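Local coordinates for protein ribonucleoside-diphosphate reductase, alpha chain (Actinobacillus ureae ATCC 25976, PDB 6DQX) that probably catalyses the reduction of ribonucleoside diphosphates to deoxyribonucleotides, as the catalytic alpha subunit of a class Id ribonucleotide reductase, at residues Q507-R512 and Q520-M525; L375-L380 and M412-T417; I362-F367 and Q502-Q507; E277-S282 and L547-Y552. All blocks are in the same frame, centred on the assembly; numbering follows the deposited sequence.

Contact 1: residues Q507-R512 and Q520-M525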
loop_
_atom_site.group_PDB
_atom_site.type_symbol
_atom_site.label_atom_id
_atom_site.label_comp_id
_atom_site.label_asym_id
_atom_site.label_seq_id
_atom_site.Cartn_x
_atom_site.Cartn_y
_atom_site.Cartn_z
ATOM N N GLN A 507 -6.643 -39.133 8.535
ATOM C CA GLN A 507 -6.894 -39.826 9.799
ATOM C C GLN A 507 -5.763 -39.695 10.817
ATOM O O GLN A 507 -6.036 -39.419 11.994
ATOM C CB GLN A 507 -7.261 -41.290 9.556
ATOM C CG GLN A 507 -8.633 -41.401 8.937
ATOM C CD GLN A 507 -9.036 -42.816 8.574
ATOM O OE1 GLN A 507 -8.203 -43.727 8.496
ATOM N NE2 GLN A 507 -10.312 -42.981 8.288
ATOM N N GLN A 508 -4.508 -39.815 10.371
ATOM C CA GLN A 508 -3.373 -39.584 11.241
ATOM C C GLN A 508 -3.315 -38.159 11.777
ATOM O O GLN A 508 -2.945 -37.949 12.941
ATOM C CB GLN A 508 -2.048 -39.926 10.558
ATOM C CG GLN A 508 -1.795 -41.419 10.414
ATOM C CD GLN A 508 -0.400 -41.722 9.895
ATOM O OE1 GLN A 508 0.466 -40.859 9.894
ATOM N NE2 GLN A 508 -0.202 -42.941 9.389
ATOM N N ALA A 509 -3.658 -37.189 10.924
ATOM C CA ALA A 509 -3.713 -35.789 11.365
ATOM C C ALA A 509 -4.811 -35.616 12.418
ATOM O O ALA A 509 -4.596 -34.977 13.464
ATOM C CB ALA A 509 -3.905 -34.832 10.164
ATOM N N ALA A 510 -5.957 -36.262 12.190
ATOM C CA ALA A 510 -7.070 -36.189 13.134
ATOM C C ALA A 510 -6.692 -36.806 14.467
ATOM O O ALA A 510 -7.014 -36.244 15.515
ATOM C CB ALA A 510 -8.315 -36.862 12.570
ATOM N N GLN A 511 -5.984 -37.936 14.411
ATOM C CA GLN A 511 -5.572 -38.644 15.612
ATOM C C GLN A 511 -4.626 -37.842 16.480
ATOM O O GLN A 511 -4.829 -37.774 17.691
ATOM C CB GLN A 511 -4.965 -39.993 15.261
ATOM C CG GLN A 511 -4.525 -40.813 16.462
ATOM C CD GLN A 511 -3.612 -41.985 16.105
ATOM O OE1 GLN A 511 -2.930 -41.992 15.071
ATOM N NE2 GLN A 511 -3.610 -43.001 16.978
ATOM N N ARG A 512 -3.587 -37.233 15.875
ATOM C CA ARG A 512 -2.622 -36.471 16.651
ATOM C C ARG A 512 -3.110 -35.064 17.067
ATOM O O ARG A 512 -2.549 -34.489 17.996
ATOM C CB ARG A 512 -1.260 -36.416 15.947
ATOM C CG ARG A 512 -1.186 -35.487 14.722
ATOM C CD ARG A 512 0.228 -35.441 14.155
ATOM N NE ARG A 512 0.559 -36.599 13.357
ATOM C CZ ARG A 512 0.317 -36.758 12.054
ATOM N NH1 ARG A 512 -0.269 -35.826 11.309
ATOM N NH2 ARG A 512 0.682 -37.871 11.464
ATOM N N GLN A 520 -1.876 -28.023 12.039
ATOM C CA GLN A 520 -0.991 -28.826 11.261
ATOM C C GLN A 520 -1.120 -28.497 9.770
ATOM O O GLN A 520 -2.228 -28.449 9.266
ATOM C CB GLN A 520 -1.330 -30.338 11.422
ATOM C CG GLN A 520 -1.373 -30.859 12.834
ATOM C CD GLN A 520 -1.849 -32.303 12.829
ATOM O OE1 GLN A 520 -1.191 -33.168 12.221
ATOM N NE2 GLN A 520 -3.012 -32.560 13.414
ATOM N N SER A 521 0.010 -28.267 9.098
ATOM C CA SER A 521 0.008 -28.038 7.637
ATOM C C SER A 521 -0.080 -29.360 6.931
ATOM O O SER A 521 0.900 -30.099 6.887
ATOM C CB SER A 521 1.276 -27.303 7.185
ATOM O OG SER A 521 1.433 -26.154 7.976
ATOM N N ILE A 522 -1.253 -29.661 6.411
ATOM C CA ILE A 522 -1.530 -30.941 5.835
ATOM C C ILE A 522 -1.804 -30.780 4.347
ATOM O O ILE A 522 -2.848 -30.236 3.941
ATOM C CB ILE A 522 -2.699 -31.628 6.553
ATOM C CG1 ILE A 522 -2.330 -31.852 8.027
ATOM C CG2 ILE A 522 -3.127 -32.902 5.809
ATOM C CD1 ILE A 522 -1.220 -32.874 8.305
ATOM N N ASN A 523 -0.868 -31.306 3.581
ATOM C CA ASN A 523 -0.995 -31.459 2.120
ATOM C C ASN A 523 -1.562 -32.827 1.781
ATOM O O ASN A 523 -1.384 -33.783 2.525
ATOM C CB ASN A 523 0.380 -31.308 1.453
ATOM C CG ASN A 523 0.951 -29.901 1.581
ATOM O OD1 ASN A 523 0.224 -28.932 1.428
ATOM N ND2 ASN A 523 2.259 -29.793 1.843
ATOM N N ILE A 524 -2.239 -32.919 0.640
ATOM C CA ILE A 524 -2.647 -34.216 0.098
ATOM C C ILE A 524 -2.246 -34.228 -1.376
ATOM O O ILE A 524 -1.990 -33.169 -1.970
ATOM C CB ILE A 524 -4.158 -34.503 0.253
ATOM C CG1 ILE A 524 -5.021 -33.469 -0.468
ATOM C CG2 ILE A 524 -4.562 -34.559 1.725
ATOM C CD1 ILE A 524 -6.481 -33.870 -0.551
ATOM N N MET A 525 -2.193 -35.427 -1.937
ATOM C CA MET A 525 -1.801 -35.626 -3.319
ATOM C C MET A 525 -2.839 -36.511 -3.967
ATOM O O MET A 525 -3.113 -37.622 -3.480
ATOM C CB MET A 525 -0.422 -36.256 -3.394
ATOM C CG MET A 525 0.191 -36.168 -4.781
ATOM S SD MET A 525 1.873 -36.788 -4.805
ATOM C CE MET A 525 2.832 -35.346 -4.323
#

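Contact 2: residues L375-L380 and M412-T417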
loop_
_atom_site.group_PDB
_atom_site.type_symbol
_atom_site.label_atom_id
_atom_site.label_comp_id
_atom_site.label_asym_id
_atom_site.label_seq_id
_atom_site.Cartn_x
_atom_site.Cartn_y
_atom_site.Cartn_z
ATOM N N LEU A 375 1.753 -42.243 20.519
ATOM C CA LEU A 375 2.838 -42.239 21.495
ATOM C C LEU A 375 3.697 -40.981 21.364
ATOM O O LEU A 375 3.971 -40.299 22.338
ATOM C CB LEU A 375 3.728 -43.469 21.295
ATOM C CG LEU A 375 4.971 -43.520 22.180
ATOM C CD1 LEU A 375 4.597 -43.522 23.665
ATOM C CD2 LEU A 375 5.796 -44.720 21.796
ATOM N N ILE A 376 4.129 -40.714 20.150
ATOM C CA ILE A 376 5.027 -39.578 19.903
ATOM C C ILE A 376 4.391 -38.251 20.283
ATOM O O ILE A 376 4.984 -37.445 21.045
ATOM C CB ILE A 376 5.496 -39.575 18.436
ATOM C CG1 ILE A 376 6.517 -40.712 18.259
ATOM C CG2 ILE A 376 6.107 -38.229 18.048
ATOM C CD1 ILE A 376 6.992 -40.937 16.844
ATOM N N PHE A 377 3.181 -38.030 19.793
ATOM C CA PHE A 377 2.539 -36.721 20.012
ATOM C C PHE A 377 2.028 -36.535 21.432
ATOM O O PHE A 377 2.085 -35.444 21.953
ATOM C CB PHE A 377 1.544 -36.453 18.917
ATOM C CG PHE A 377 2.230 -36.174 17.621
ATOM C CD1 PHE A 377 2.742 -34.900 17.353
ATOM C CD2 PHE A 377 2.445 -37.169 16.713
ATOM C CE1 PHE A 377 3.406 -34.667 16.174
ATOM C CE2 PHE A 377 3.135 -36.954 15.555
ATOM C CZ PHE A 377 3.595 -35.675 15.270
ATOM N N LYS A 378 1.638 -37.631 22.093
ATOM C CA LYS A 378 1.335 -37.578 23.511
ATOM C C LYS A 378 2.559 -37.185 24.332
ATOM O O LYS A 378 2.467 -36.373 25.284
ATOM C CB LYS A 378 0.735 -38.919 23.996
ATOM C CG LYS A 378 0.285 -38.899 25.469
ATOM C CD LYS A 378 -0.424 -40.216 25.834
ATOM C CE LYS A 378 -1.074 -40.137 27.209
ATOM N NZ LYS A 378 -0.079 -40.358 28.293
ATOM N N THR A 379 3.692 -37.791 24.010
ATOM C CA THR A 379 4.950 -37.516 24.703
ATOM C C THR A 379 5.345 -36.050 24.533
ATOM O O THR A 379 5.711 -35.365 25.496
ATOM C CB THR A 379 6.077 -38.413 24.177
ATOM O OG1 THR A 379 5.719 -39.804 24.356
ATOM C CG2 THR A 379 7.372 -38.153 24.883
ATOM N N LEU A 380 5.264 -35.589 23.300
ATOM C CA LEU A 380 5.578 -34.156 23.033
ATOM C C LEU A 380 4.654 -33.173 23.741
ATOM O O LEU A 380 5.123 -32.180 24.306
ATOM C CB LEU A 380 5.627 -33.909 21.535
ATOM C CG LEU A 380 6.915 -34.437 20.888
ATOM C CD1 LEU A 380 6.792 -34.315 19.372
ATOM C CD2 LEU A 380 8.162 -33.758 21.422
ATOM N N MET A 412 2.677 -26.050 20.565
ATOM C CA MET A 412 2.941 -26.928 19.407
ATOM C C MET A 412 2.177 -26.617 18.145
ATOM O O MET A 412 0.996 -26.312 18.188
ATOM C CB MET A 412 2.689 -28.410 19.781
ATOM C CG MET A 412 3.721 -28.960 20.750
ATOM S SD MET A 412 3.370 -30.657 21.253
ATOM C CE MET A 412 3.732 -31.401 19.662
ATOM N N SER A 413 2.863 -26.760 17.018
ATOM C CA SER A 413 2.253 -26.573 15.712
ATOM C C SER A 413 3.086 -27.330 14.713
ATOM O O SER A 413 4.325 -27.342 14.818
ATOM C CB SER A 413 2.224 -25.071 15.342
ATOM O OG SER A 413 3.525 -24.556 15.193
ATOM N N ILE A 414 2.456 -27.889 13.691
ATOM C CA ILE A 414 3.212 -28.704 12.728
ATOM C C ILE A 414 3.340 -27.991 11.387
ATOM O O ILE A 414 2.538 -28.171 10.475
ATOM C CB ILE A 414 2.611 -30.136 12.573
ATOM C CG1 ILE A 414 2.341 -30.770 13.933
ATOM C CG2 ILE A 414 3.493 -31.003 11.681
ATOM C CD1 ILE A 414 3.524 -30.825 14.870
ATOM N N ALA A 415 4.365 -27.156 11.305
ATOM C CA ALA A 415 4.691 -26.436 10.077
ATOM C C ALA A 415 5.311 -27.328 8.979
ATOM O O ALA A 415 5.831 -28.416 9.254
ATOM C CB ALA A 415 5.638 -25.303 10.407
ATOM N N PRO A 416 5.315 -26.836 7.726
ATOM C CA PRO A 416 6.047 -27.530 6.672
ATOM C C PRO A 416 7.545 -27.400 6.946
ATOM O O PRO A 416 7.970 -26.447 7.598
ATOM C CB PRO A 416 5.668 -26.737 5.401
ATOM C CG PRO A 416 4.495 -25.902 5.789
ATOM C CD PRO A 416 4.727 -25.576 7.220
ATOM N N THR A 417 8.344 -28.360 6.528
ATOM C CA THR A 417 9.781 -28.326 6.878
ATOM C C THR A 417 10.660 -28.728 5.684
ATOM O O THR A 417 11.680 -29.379 5.871
ATOM C CB THR A 417 10.129 -29.248 8.085
ATOM O OG1 THR A 417 9.942 -30.602 7.713
ATOM C CG2 THR A 417 9.322 -28.944 9.314
#

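Contact 3: residues I362-F367 and Q502-Q507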
loop_
_atom_site.group_PDB
_atom_site.type_symbol
_atom_site.label_atom_id
_atom_site.label_comp_id
_atom_site.label_asym_id
_atom_site.label_seq_id
_atom_site.Cartn_x
_atom_site.Cartn_y
_atom_site.Cartn_z
ATOM N N ILE A 362 7.906 -49.903 9.273
ATOM C CA ILE A 362 6.464 -49.716 9.455
ATOM C C ILE A 362 5.952 -48.973 8.245
ATOM O O ILE A 362 6.523 -47.934 7.860
ATOM C CB ILE A 362 6.137 -48.890 10.722
ATOM C CG1 ILE A 362 6.620 -49.612 11.986
ATOM C CG2 ILE A 362 4.653 -48.573 10.796
ATOM C CD1 ILE A 362 6.671 -48.783 13.259
ATOM N N ALA A 363 4.862 -49.480 7.670
ATOM C CA ALA A 363 4.198 -48.813 6.560
ATOM C C ALA A 363 3.449 -47.571 7.049
ATOM O O ALA A 363 2.838 -47.564 8.132
ATOM C CB ALA A 363 3.246 -49.761 5.872
ATOM N N PHE A 364 3.470 -46.509 6.253
ATOM C CA PHE A 364 2.824 -45.259 6.660
ATOM C C PHE A 364 1.364 -45.451 7.049
ATOM O O PHE A 364 0.942 -45.034 8.131
ATOM C CB PHE A 364 2.926 -44.229 5.526
ATOM C CG PHE A 364 2.399 -42.863 5.886
ATOM C CD1 PHE A 364 1.047 -42.561 5.769
ATOM C CD2 PHE A 364 3.272 -41.877 6.339
ATOM C CE1 PHE A 364 0.579 -41.297 6.100
ATOM C CE2 PHE A 364 2.800 -40.608 6.678
ATOM C CZ PHE A 364 1.465 -40.330 6.560
ATOM N N ASP A 365 0.600 -46.080 6.162
ATOM C CA ASP A 365 -0.817 -46.359 6.394
ATOM C C ASP A 365 -0.943 -47.717 7.092
ATOM O O ASP A 365 -1.146 -48.723 6.430
ATOM C CB ASP A 365 -1.561 -46.387 5.054
ATOM C CG ASP A 365 -3.051 -46.721 5.181
ATOM O OD1 ASP A 365 -3.615 -46.634 6.286
ATOM O OD2 ASP A 365 -3.653 -47.074 4.142
ATOM N N SER A 366 -0.802 -47.727 8.414
ATOM C CA SER A 366 -0.922 -48.968 9.187
ATOM C C SER A 366 -1.380 -48.725 10.623
ATOM O O SER A 366 -1.217 -47.643 11.167
ATOM C CB SER A 366 0.412 -49.719 9.194
ATOM O OG SER A 366 1.397 -49.053 9.942
ATOM N N PHE A 367 -1.906 -49.772 11.258
ATOM C CA PHE A 367 -2.241 -49.715 12.668
ATOM C C PHE A 367 -1.020 -49.407 13.524
ATOM O O PHE A 367 -1.109 -48.607 14.455
ATOM C CB PHE A 367 -2.861 -51.062 13.061
ATOM C CG PHE A 367 -3.288 -51.147 14.490
ATOM C CD1 PHE A 367 -4.508 -50.633 14.878
ATOM C CD2 PHE A 367 -2.470 -51.718 15.437
ATOM C CE1 PHE A 367 -4.908 -50.701 16.205
ATOM C CE2 PHE A 367 -2.869 -51.815 16.756
ATOM C CZ PHE A 367 -4.097 -51.314 17.134
ATOM N N GLN A 502 -4.730 -41.319 0.966
ATOM C CA GLN A 502 -4.864 -39.934 1.434
ATOM C C GLN A 502 -5.825 -39.854 2.606
ATOM O O GLN A 502 -5.701 -38.947 3.456
ATOM C CB GLN A 502 -5.282 -38.999 0.298
ATOM C CG GLN A 502 -4.331 -39.071 -0.886
ATOM C CD GLN A 502 -2.905 -38.695 -0.503
ATOM O OE1 GLN A 502 -2.654 -37.562 -0.068
ATOM N NE2 GLN A 502 -1.962 -39.620 -0.692
ATOM N N LEU A 503 -6.741 -40.832 2.701
ATOM C CA LEU A 503 -7.544 -40.963 3.908
ATOM C C LEU A 503 -6.651 -41.203 5.131
ATOM O O LEU A 503 -6.923 -40.636 6.202
ATOM C CB LEU A 503 -8.613 -42.058 3.780
ATOM C CG LEU A 503 -9.611 -42.165 4.937
ATOM C CD1 LEU A 503 -10.354 -40.866 5.204
ATOM C CD2 LEU A 503 -10.602 -43.299 4.662
ATOM N N SER A 504 -5.576 -41.978 4.972
ATOM C CA SER A 504 -4.655 -42.232 6.095
ATOM C C SER A 504 -3.925 -40.967 6.562
ATOM O O SER A 504 -3.736 -40.753 7.766
ATOM C CB SER A 504 -3.688 -43.391 5.812
ATOM O OG SER A 504 -2.536 -42.978 5.109
ATOM N N VAL A 505 -3.574 -40.106 5.611
ATOM C CA VAL A 505 -2.976 -38.804 5.925
ATOM C C VAL A 505 -3.926 -37.997 6.821
ATOM O O VAL A 505 -3.540 -37.504 7.876
ATOM C CB VAL A 505 -2.621 -38.040 4.624
ATOM C CG1 VAL A 505 -2.301 -36.580 4.906
ATOM C CG2 VAL A 505 -1.449 -38.721 3.930
ATOM N N ILE A 506 -5.192 -37.929 6.418
ATOM C CA ILE A 506 -6.215 -37.189 7.150
ATOM C C ILE A 506 -6.498 -37.806 8.516
ATOM O O ILE A 506 -6.559 -37.090 9.540
ATOM C CB ILE A 506 -7.525 -37.108 6.313
ATOM C CG1 ILE A 506 -7.279 -36.361 4.998
ATOM C CG2 ILE A 506 -8.667 -36.477 7.094
ATOM C CD1 ILE A 506 -6.612 -35.033 5.126
ATOM N N GLN A 507 -6.643 -39.133 8.535
ATOM C CA GLN A 507 -6.894 -39.826 9.799
ATOM C C GLN A 507 -5.763 -39.695 10.817
ATOM O O GLN A 507 -6.036 -39.419 11.994
ATOM C CB GLN A 507 -7.261 -41.290 9.556
ATOM C CG GLN A 507 -8.633 -41.401 8.937
ATOM C CD GLN A 507 -9.036 -42.816 8.574
ATOM O OE1 GLN A 507 -8.203 -43.727 8.496
ATOM N NE2 GLN A 507 -10.312 -42.981 8.288
#

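Contact 4: residues E277-S282 and L547-Y552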
loop_
_atom_site.group_PDB
_atom_site.type_symbol
_atom_site.label_atom_id
_atom_site.label_comp_id
_atom_site.label_asym_id
_atom_site.label_seq_id
_atom_site.Cartn_x
_atom_site.Cartn_y
_atom_site.Cartn_z
ATOM N N GLU A 277 -0.754 -23.846 9.659
ATOM C CA GLU A 277 -0.553 -24.588 10.915
ATOM C C GLU A 277 -0.808 -23.739 12.174
ATOM O O GLU A 277 -0.939 -24.288 13.279
ATOM C CB GLU A 277 0.877 -25.140 10.986
ATOM C CG GLU A 277 1.966 -24.222 11.564
ATOM C CD GLU A 277 2.577 -23.240 10.578
ATOM O OE1 GLU A 277 2.066 -23.095 9.456
ATOM O OE2 GLU A 277 3.623 -22.653 10.915
ATOM N N ILE A 278 -0.833 -22.413 12.027
ATOM C CA ILE A 278 -0.983 -21.550 13.204
ATOM C C ILE A 278 -2.454 -21.369 13.547
ATOM O O ILE A 278 -3.305 -21.290 12.665
ATOM C CB ILE A 278 -0.289 -20.181 12.958
ATOM C CG1 ILE A 278 1.223 -20.412 12.733
ATOM C CG2 ILE A 278 -0.536 -19.206 14.101
ATOM C CD1 ILE A 278 1.979 -20.901 13.956
ATOM N N MET A 279 -2.743 -21.307 14.851
ATOM C CA MET A 279 -4.124 -21.161 15.365
ATOM C C MET A 279 -4.094 -20.209 16.542
ATOM O O MET A 279 -4.161 -20.629 17.706
ATOM C CB MET A 279 -4.711 -22.530 15.776
ATOM C CG MET A 279 -4.713 -23.553 14.650
ATOM S SD MET A 279 -6.039 -23.204 13.521
ATOM C CE MET A 279 -5.472 -23.896 11.976
ATOM N N LEU A 280 -3.990 -18.908 16.231
ATOM C CA LEU A 280 -3.829 -17.888 17.267
ATOM C C LEU A 280 -4.792 -16.726 16.979
ATOM O O LEU A 280 -5.185 -16.524 15.822
ATOM C CB LEU A 280 -2.406 -17.359 17.313
ATOM C CG LEU A 280 -1.323 -18.382 17.645
ATOM C CD1 LEU A 280 0.054 -17.773 17.429
ATOM C CD2 LEU A 280 -1.489 -18.862 19.084
ATOM N N PRO A 281 -5.199 -16.010 18.032
ATOM C CA PRO A 281 -6.188 -14.947 17.886
ATOM C C PRO A 281 -5.529 -13.648 17.435
ATOM O O PRO A 281 -4.445 -13.294 17.925
ATOM C CB PRO A 281 -6.744 -14.793 19.304
ATOM C CG PRO A 281 -5.631 -15.197 20.203
ATOM C CD PRO A 281 -4.966 -16.332 19.453
ATOM N N SER A 282 -6.179 -12.962 16.504
ATOM C CA SER A 282 -5.769 -11.616 16.093
ATOM C C SER A 282 -6.960 -10.693 16.328
ATOM O O SER A 282 -8.097 -11.149 16.436
ATOM C CB SER A 282 -5.305 -11.608 14.642
ATOM O OG SER A 282 -6.259 -12.215 13.805
ATOM N N LEU A 547 -10.137 -31.749 11.867
ATOM C CA LEU A 547 -8.969 -31.038 11.308
ATOM C C LEU A 547 -9.292 -29.553 11.270
ATOM O O LEU A 547 -10.439 -29.162 10.998
ATOM C CB LEU A 547 -8.584 -31.501 9.899
ATOM C CG LEU A 547 -7.575 -32.637 9.833
ATOM C CD1 LEU A 547 -8.170 -33.853 10.482
ATOM C CD2 LEU A 547 -7.133 -32.938 8.415
ATOM N N LYS A 548 -8.303 -28.745 11.621
ATOM C CA LYS A 548 -8.519 -27.283 11.680
ATOM C C LYS A 548 -8.205 -26.615 10.336
ATOM O O LYS A 548 -8.664 -25.475 10.083
ATOM C CB LYS A 548 -7.687 -26.664 12.793
ATOM C CG LYS A 548 -7.934 -27.279 14.153
ATOM C CD LYS A 548 -6.901 -26.801 15.157
ATOM C CE LYS A 548 -7.239 -27.252 16.540
ATOM N NZ LYS A 548 -6.256 -26.843 17.580
ATOM N N SER A 549 -7.452 -27.300 9.478
ATOM C CA SER A 549 -7.082 -26.753 8.171
ATOM C C SER A 549 -6.656 -27.824 7.191
ATOM O O SER A 549 -6.368 -28.968 7.580
ATOM C CB SER A 549 -5.952 -25.715 8.305
ATOM O OG SER A 549 -4.775 -26.302 8.847
ATOM N N ILE A 550 -6.657 -27.459 5.920
ATOM C CA ILE A 550 -5.995 -28.200 4.858
ATOM C C ILE A 550 -5.155 -27.176 4.090
ATOM O O ILE A 550 -5.604 -26.046 3.870
ATOM C CB ILE A 550 -6.987 -28.889 3.886
ATOM C CG1 ILE A 550 -7.747 -30.035 4.570
ATOM C CG2 ILE A 550 -6.264 -29.409 2.656
ATOM C CD1 ILE A 550 -6.906 -31.245 4.894
ATOM N N TYR A 551 -3.963 -27.588 3.673
ATOM C CA TYR A 551 -3.007 -26.733 2.972
ATOM C C TYR A 551 -3.167 -26.913 1.444
ATOM O O TYR A 551 -4.203 -26.521 0.944
ATOM C CB TYR A 551 -1.610 -27.032 3.504
ATOM C CG TYR A 551 -0.489 -26.051 3.209
ATOM C CD1 TYR A 551 -0.730 -24.712 2.898
ATOM C CD2 TYR A 551 0.831 -26.475 3.283
ATOM C CE1 TYR A 551 0.333 -23.840 2.659
ATOM C CE2 TYR A 551 1.878 -25.621 3.070
ATOM C CZ TYR A 551 1.621 -24.312 2.747
ATOM O OH TYR A 551 2.682 -23.488 2.527
ATOM N N TYR A 552 -2.182 -27.447 0.724
ATOM C CA TYR A 552 -2.246 -27.628 -0.745
ATOM C C TYR A 552 -2.831 -28.968 -1.163
ATOM O O TYR A 552 -2.588 -29.985 -0.518
ATOM C CB TYR A 552 -0.835 -27.603 -1.369
ATOM C CG TYR A 552 -0.281 -26.251 -1.645
ATOM C CD1 TYR A 552 -0.509 -25.621 -2.881
ATOM C CD2 TYR A 552 0.507 -25.586 -0.684
ATOM C CE1 TYR A 552 0.023 -24.361 -3.146
ATOM C CE2 TYR A 552 1.035 -24.315 -0.931
ATOM C CZ TYR A 552 0.789 -23.703 -2.155
ATOM O OH TYR A 552 1.312 -22.447 -2.399
#

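Contact 1: residues Q507-R512 and Q520-M525
Gln-520 NE2 donates to Ala-509 O at 2.9 Å, and Gln-513 OE1 takes a second bond from the same nitrogen. The contact closes an alpha/beta unit of the ribonucleotide reductase barrel: helix 502-513 turns back through a short loop, and the chain returns along it toward strand 524-525. The other arm of the Gln-520 amide accepts, with OE1 held by Arg-512 NH1 at 3.0 Å in a nearly straight bond (170° at the hydrogen). NH1 lies in the carbonyl plane of the amide, and OE1 lies in the guanidinium plane, yet the two flat groups stand 79° apart, so they meet edge-on without stacking. With both arms engaged, the amide cannot turn freely about its last torsion.

Arg-512 reaches this place by folding back beside its own helix: CG sits between the backbone N and the carbonyl carbon (chi1 74°), and the chain bends again at chi3. One guanidinium face consequently lies under Gln-508 O, while NE bonds Asn-373 OD1 of helix 367-395. The aliphatic stem also packs, Arg-512 CD lying 3.3 Å from Gln-520 OE1. Beyond the amide the chemistry becomes apolar. Ile-522 points toward the helix and sets its CD1 3.8 Å from Ala-509 CB.

Contact 2: residues L375-L380 and M412-T417
Three apolar contacts join Phe-377 and Leu-380 of helix 367-395 to Met-412 and Ile-414, which belong to an extended segment inside the ribonucleotide reductase alpha/beta barrel. That segment has no regular strand geometry, but its backbone hydrogen-bonds to Leu-348 at Ser-413 and to Gln-518, Gly-519 and Ser-521 at Met-412 and Ile-414.

Polar bonding here stays within each segment or turns to other neighbours: Met-412 N bonds Asp-517 OD1, and on the helix Thr-379 OG1 donates to Leu-375 O at 2.7 Å, sharing that oxygen with Thr-379 N, which arrives from the opposite face of the carbonyl plane.

The aromatic part is made at the rim of Phe-377. Ile-414 CD1 approaches CE1 of the ring at 4.1 Å and Met-412 CE approaches CD1 at 4.3 Å, both methyl groups lying near the ring plane. Neither covers a ring face; one face is instead met by Ile-376 CG2 of the same helix, offset toward the rim. Val-350 of strand 347-351 touches Phe-377, Leu-380 and Ile-414 alike, binding helix, loop and strand into one hydrophobic cluster.

The aliphatic part belongs to Met-412. Its SD packs against the backbone carbonyl of Leu-380, 3.8 Å from Leu-380 O. The methionine chain runs straight to the sulfur and then bends (chi3 70°), which brings Met-412 CE within 3.7 Å of Leu-380 CB.

Contact 3: residues I362-F367 and Q502-Q507
Asp-365 and Ser-504 mark the closest approach of the two backbones, their CA atoms 5.6 Å apart, where a loop turns past the first turns of helix 502-513. The loop is about to become helix 367-395, and Ser-366 is its N-cap: OG hydrogen-bonds Ala-369 N and also donates to Ala-363 O at 2.8 Å, which ties the turn together.

Ser-504 faces the loop and lies against both Asp-365 and the ring of Phe-364. Ser-504 CB lies 3.3 Å from Asp-365 OD1, a packing contact of the carboxylate with a carbon. The serine hydroxyl is directed elsewhere: Ser-504 OG bonds back to Ser-501 O, just before the helix, and packs 3.5 Å from Asp-365 CB. The partly exposed carboxylate lies along the flank of the helix.

Phe-364 reaches the helix with the outer part of its ring, CG being anti to the backbone N (chi1 -175°). Ser-504 OG lies in the ring plane at the edge, 3.7 Å from Phe-364 CD1. Val-505 CG2 packs obliquely on Phe-364 CE1 at 3.9 Å.

Around the pair, His-354 meets the Phe-364 ring edge-to-face, and Trp-353 of the same helix, 353-359, adds a second ring at a steep angle. On another side of helix 502-513, Ile-506 and Gln-502 pack against Leu-538 of helix 532-544 and Ile-524 of strand 524-525, placing the contact on the outer layer of the barrel.

Contact 4: residues E277-S282 and L547-Y552
Met-279 reaches over to Lys-548 and Ser-549 and joins the loop leading to strand 288-296 with the start of strand 549-554, both in the ten-stranded alpha/beta barrel of ribonucleotide reductase. Its CB points toward the other segment and begins the approach. CG comes next and rests 3.9 Å from Lys-548 CD. There the chain bends (chi2 -77°), turning the sulfur along the lysine stem, with SD 3.9 Å from Lys-548 CB and 4.0 Å from its CD. The methyl goes furthest: CE settles 3.6 Å from Lys-548 CB and 4.0 Å from Ser-549 OG. One flexible thioether thus packs on the carbon part of a lysine and then on the strand's first residue.

The Lys-548 chain is extended beyond CG, and the methionine crosses its methylenes at a slant. The charged end passes on to Gln-518 O, to which NZ hydrogen-bonds in the buried interior. Gln-518 serves both sides of the contact, since its OE1 accepts from Met-279 N.

The strand is fixed by its own partners: Lys-548 bonds through its backbone to Phe-250, Ile-550 does so to Leu-248, and Tyr-551 to Ile-522. A bound magnesium ion lies about 14 Å from the Met-279 side chain, too far to take part. Next to the methionine methyl, Ser-549 OG hydrogen-bonds Thr-276 O, just ahead of the 277-282 loop, and Ser-549 CB stands 4.1 Å from Met-279 CE.

Contacts 1, 2 and 4 gather near the centre of the chain, while contact 3 lies about 19 Å from that centre and includes a partly exposed aspartate. Contacts 1 and 3 use successive parts of helix 502-513 and share Gln-507; Gln-502 of contact 3 also bonds Met-525 N of contact 1. Contact 1 meets contact 4 through the adjacent strands 524-525 and 549-554, and contact 2 through Ser-521 N with Ile-414 O. Only contact 1 has hydrogen bonds between its segments. Contact 2 is hydrocarbon with one sulfur, contact 4 lays a thioether on a lysine stem, and contact 3, also largely buried though farther out, sets a ring edge and a carboxylate against a serine.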